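Local coordinates for protein pyocin S5 (Pseudomonas aeruginosa PAO1, PDB 6THK) that kills rival bacteria as an imported bacteriocin, probably by forming channels that depolarise the cytoplasmic membrane, at residues Y48-V57 against S133-V141. The protein carries 1 engineered substitution. Numbering follows the deposited sequence.
Sequences YLQKNIYYPV and SLSIYEAWV
Ile53 meets the short helix with both branches because its chi1 of -71° sets CG2 opposite the backbone N and swings CG1 opposite the carbonyl carbon. CG2 of Ile53 drops onto the first turn of helix 133-145, 3.4 Å from Ser133 O and 3.8 Å from Ile136 CG2. CG1 of Ile53 comes obliquely to the six-membered ring of Trp140, 3.5 Å from CZ3, and CD1 of Ile53 touches CD1 of Tyr137. Ile53 is thus a knob in a hole formed by Ser133, Ile136, Tyr137 and Trp140. Within segment 133-141, Ile136 CG2 lies over one face of the Trp140 indole, offset toward the rim, so two residues lining the hole pack on each other.

One turn earlier, Leu49 sends CD2 across the root of Tyr137, 3.7 Å from CB. The rings of Tyr48 and Tyr137, whose planes stand at 78°, touch through their CE1 atoms at 3.8 Å; the hydroxyl of Tyr48 is hydrogen-bonded to NE2 of Gln158. Asn52 CG lies over one face of the Tyr48 ring, near its rim, while Asn52 ND2 donates to Tyr48 O at 2.8 Å, in the plane of the Asn52 amide. Beside Ile53, CB of Ser133 rests against CB of Tyr54, at the edge of the tyrosine ring.

The axes approach to 9.1 Å at 99°, so the short helix lies nearly square across helix 42-87 at one tip of the elongated molecule, with Trp140 also touching helix 157-212. No hydrogen bond joins the two segments: their cohesion is apolar and depends on shape, with the polar partners of Tyr48 and Asn52 supplied from outside the interface or within their own helix.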
# COMPACT_ATOMS: atom_id res chain seq x y z
N TYR A 48 65.33 -66.87 23.43
CA TYR A 48 64.80 -65.69 24.13
C TYR A 48 64.20 -64.70 23.12
O TYR A 48 63.05 -64.31 23.29
CB TYR A 48 65.87 -65.01 25.02
CG TYR A 48 65.38 -63.72 25.66
CD1 TYR A 48 65.47 -62.50 24.99
CD2 TYR A 48 64.77 -63.73 26.91
CE1 TYR A 48 64.97 -61.32 25.55
CE2 TYR A 48 64.25 -62.57 27.48
CZ TYR A 48 64.37 -61.36 26.80
OH TYR A 48 63.90 -60.21 27.39
N LEU A 49 64.96 -64.33 22.06
CA LEU A 49 64.50 -63.40 21.02
C LEU A 49 63.21 -63.89 20.35
O LEU A 49 62.30 -63.09 20.13
CB LEU A 49 65.59 -63.14 19.95
CG LEU A 49 66.87 -62.39 20.36
CD1 LEU A 49 67.84 -62.30 19.20
CD2 LEU A 49 66.57 -61.01 20.89
N GLN A 50 63.13 -65.20 20.03
CA GLN A 50 61.93 -65.78 19.40
C GLN A 50 60.73 -65.76 20.32
O GLN A 50 59.69 -65.25 19.94
CB GLN A 50 62.18 -67.21 18.90
CG GLN A 50 62.91 -67.29 17.57
CD GLN A 50 62.99 -68.71 17.08
OE1 GLN A 50 63.33 -69.63 17.81
NE2 GLN A 50 62.70 -68.91 15.81
N LYS A 51 60.88 -66.30 21.54
CA LYS A 51 59.80 -66.39 22.52
C LYS A 51 59.27 -65.05 23.03
O LYS A 51 58.06 -64.91 23.18
CB LYS A 51 60.25 -67.27 23.71
CG LYS A 51 59.14 -67.63 24.71
CD LYS A 51 59.68 -68.19 26.03
CE LYS A 51 60.01 -67.15 27.08
NZ LYS A 51 58.79 -66.55 27.69
N ASN A 52 60.17 -64.11 23.35
CA ASN A 52 59.85 -62.84 24.01
C ASN A 52 59.66 -61.65 23.09
O ASN A 52 58.98 -60.70 23.49
CB ASN A 52 60.91 -62.53 25.07
CG ASN A 52 61.05 -63.61 26.12
OD1 ASN A 52 60.32 -63.65 27.11
ND2 ASN A 52 61.94 -64.56 25.88
N ILE A 53 60.27 -61.67 21.90
CA ILE A 53 60.17 -60.56 20.97
C ILE A 53 59.46 -60.97 19.66
O ILE A 53 58.38 -60.46 19.41
CB ILE A 53 61.55 -59.84 20.75
CG1 ILE A 53 61.97 -59.03 22.00
CG2 ILE A 53 61.51 -58.90 19.56
CD1 ILE A 53 62.97 -59.66 22.91
N TYR A 54 60.03 -61.86 18.83
CA TYR A 54 59.44 -62.19 17.52
C TYR A 54 58.03 -62.79 17.57
O TYR A 54 57.15 -62.27 16.88
CB TYR A 54 60.36 -63.09 16.68
CG TYR A 54 60.00 -63.10 15.20
CD1 TYR A 54 59.03 -63.98 14.70
CD2 TYR A 54 60.62 -62.24 14.30
CE1 TYR A 54 58.68 -63.98 13.35
CE2 TYR A 54 60.30 -62.25 12.94
CZ TYR A 54 59.34 -63.13 12.47
OH TYR A 54 59.02 -63.16 11.13
N TYR A 55 57.80 -63.87 18.33
CA TYR A 55 56.49 -64.52 18.39
C TYR A 55 55.39 -63.57 18.95
O TYR A 55 54.36 -63.45 18.26
CB TYR A 55 56.56 -65.89 19.12
CG TYR A 55 57.25 -66.99 18.34
CD1 TYR A 55 58.36 -66.72 17.53
CD2 TYR A 55 56.84 -68.32 18.45
CE1 TYR A 55 59.01 -67.73 16.82
CE2 TYR A 55 57.49 -69.34 17.75
CZ TYR A 55 58.57 -69.04 16.93
OH TYR A 55 59.22 -70.02 16.22
N PRO A 56 55.61 -62.80 20.06
CA PRO A 56 54.57 -61.86 20.52
C PRO A 56 54.31 -60.70 19.55
O PRO A 56 53.13 -60.41 19.30
CB PRO A 56 55.12 -61.35 21.86
CG PRO A 56 56.15 -62.34 22.28
CD PRO A 56 56.76 -62.80 20.99
N VAL A 57 55.36 -60.06 19.06
CA VAL A 57 55.23 -58.92 18.17
C VAL A 57 54.56 -59.28 16.87
O VAL A 57 53.78 -58.50 16.34
CB VAL A 57 56.60 -58.29 17.87
CG1 VAL A 57 56.46 -57.23 16.79
CG2 VAL A 57 57.18 -57.69 19.14
N SER A 133 64.00 -59.13 15.19
CA SER A 133 63.80 -59.34 16.63
C SER A 133 64.96 -58.77 17.47
O SER A 133 64.74 -58.38 18.61
CB SER A 133 63.55 -60.81 16.94
OG SER A 133 64.40 -61.69 16.23
N LEU A 134 66.18 -58.68 16.88
CA LEU A 134 67.36 -58.13 17.55
C LEU A 134 67.30 -56.62 17.57
O LEU A 134 67.66 -56.01 18.58
CB LEU A 134 68.68 -58.64 16.90
CG LEU A 134 69.99 -58.13 17.51
CD1 LEU A 134 70.24 -58.72 18.90
CD2 LEU A 134 71.16 -58.40 16.59
N SER A 135 66.83 -56.00 16.47
CA SER A 135 66.66 -54.55 16.38
C SER A 135 65.70 -54.10 17.50
O SER A 135 66.07 -53.24 18.28
CB SER A 135 66.11 -54.17 15.01
OG SER A 135 65.69 -52.81 14.97
N ILE A 136 64.54 -54.78 17.63
CA ILE A 136 63.54 -54.50 18.66
C ILE A 136 64.15 -54.67 20.05
O ILE A 136 63.97 -53.80 20.91
CB ILE A 136 62.24 -55.32 18.45
CG1 ILE A 136 61.56 -54.96 17.11
CG2 ILE A 136 61.28 -55.10 19.62
CD1 ILE A 136 60.46 -55.87 16.63
N TYR A 137 64.89 -55.76 20.26
CA TYR A 137 65.55 -56.04 21.53
C TYR A 137 66.50 -54.93 21.97
O TYR A 137 66.46 -54.52 23.13
CB TYR A 137 66.27 -57.39 21.48
CG TYR A 137 67.12 -57.69 22.69
CD1 TYR A 137 66.53 -58.12 23.88
CD2 TYR A 137 68.50 -57.55 22.66
CE1 TYR A 137 67.31 -58.41 25.01
CE2 TYR A 137 69.29 -57.83 23.78
CZ TYR A 137 68.69 -58.26 24.95
OH TYR A 137 69.46 -58.56 26.04
N GLU A 138 67.34 -54.44 21.05
CA GLU A 138 68.34 -53.41 21.34
C GLU A 138 67.69 -52.07 21.58
O GLU A 138 68.18 -51.29 22.40
CB GLU A 138 69.42 -53.33 20.23
CG GLU A 138 70.25 -54.60 20.06
CD GLU A 138 71.21 -55.01 21.16
OE1 GLU A 138 71.32 -54.30 22.19
OE2 GLU A 138 71.87 -56.07 21.00
N ALA A 139 66.57 -51.84 20.92
CA ALA A 139 65.83 -50.62 21.12
C ALA A 139 65.25 -50.69 22.52
O ALA A 139 65.30 -49.72 23.26
CB ALA A 139 64.73 -50.50 20.09
N TRP A 140 64.69 -51.83 22.88
CA TRP A 140 64.10 -52.01 24.20
C TRP A 140 65.15 -51.90 25.30
O TRP A 140 64.91 -51.33 26.35
CB TRP A 140 63.35 -53.34 24.31
CG TRP A 140 62.07 -53.35 23.58
CD1 TRP A 140 61.51 -52.32 22.90
CD2 TRP A 140 61.16 -54.44 23.45
NE1 TRP A 140 60.32 -52.70 22.35
CE2 TRP A 140 60.08 -54.00 22.67
CE3 TRP A 140 61.16 -55.76 23.91
CZ2 TRP A 140 59.02 -54.83 22.34
CZ3 TRP A 140 60.10 -56.57 23.59
CH2 TRP A 140 59.05 -56.10 22.81
N VAL A 141 66.33 -52.45 25.05
CA VAL A 141 67.41 -52.40 26.03
C VAL A 141 67.82 -50.96 26.29
O VAL A 141 68.03 -50.58 27.43
CB VAL A 141 68.64 -53.17 25.54
CG1 VAL A 141 69.87 -52.72 26.30
CG2 VAL A 141 68.43 -54.66 25.70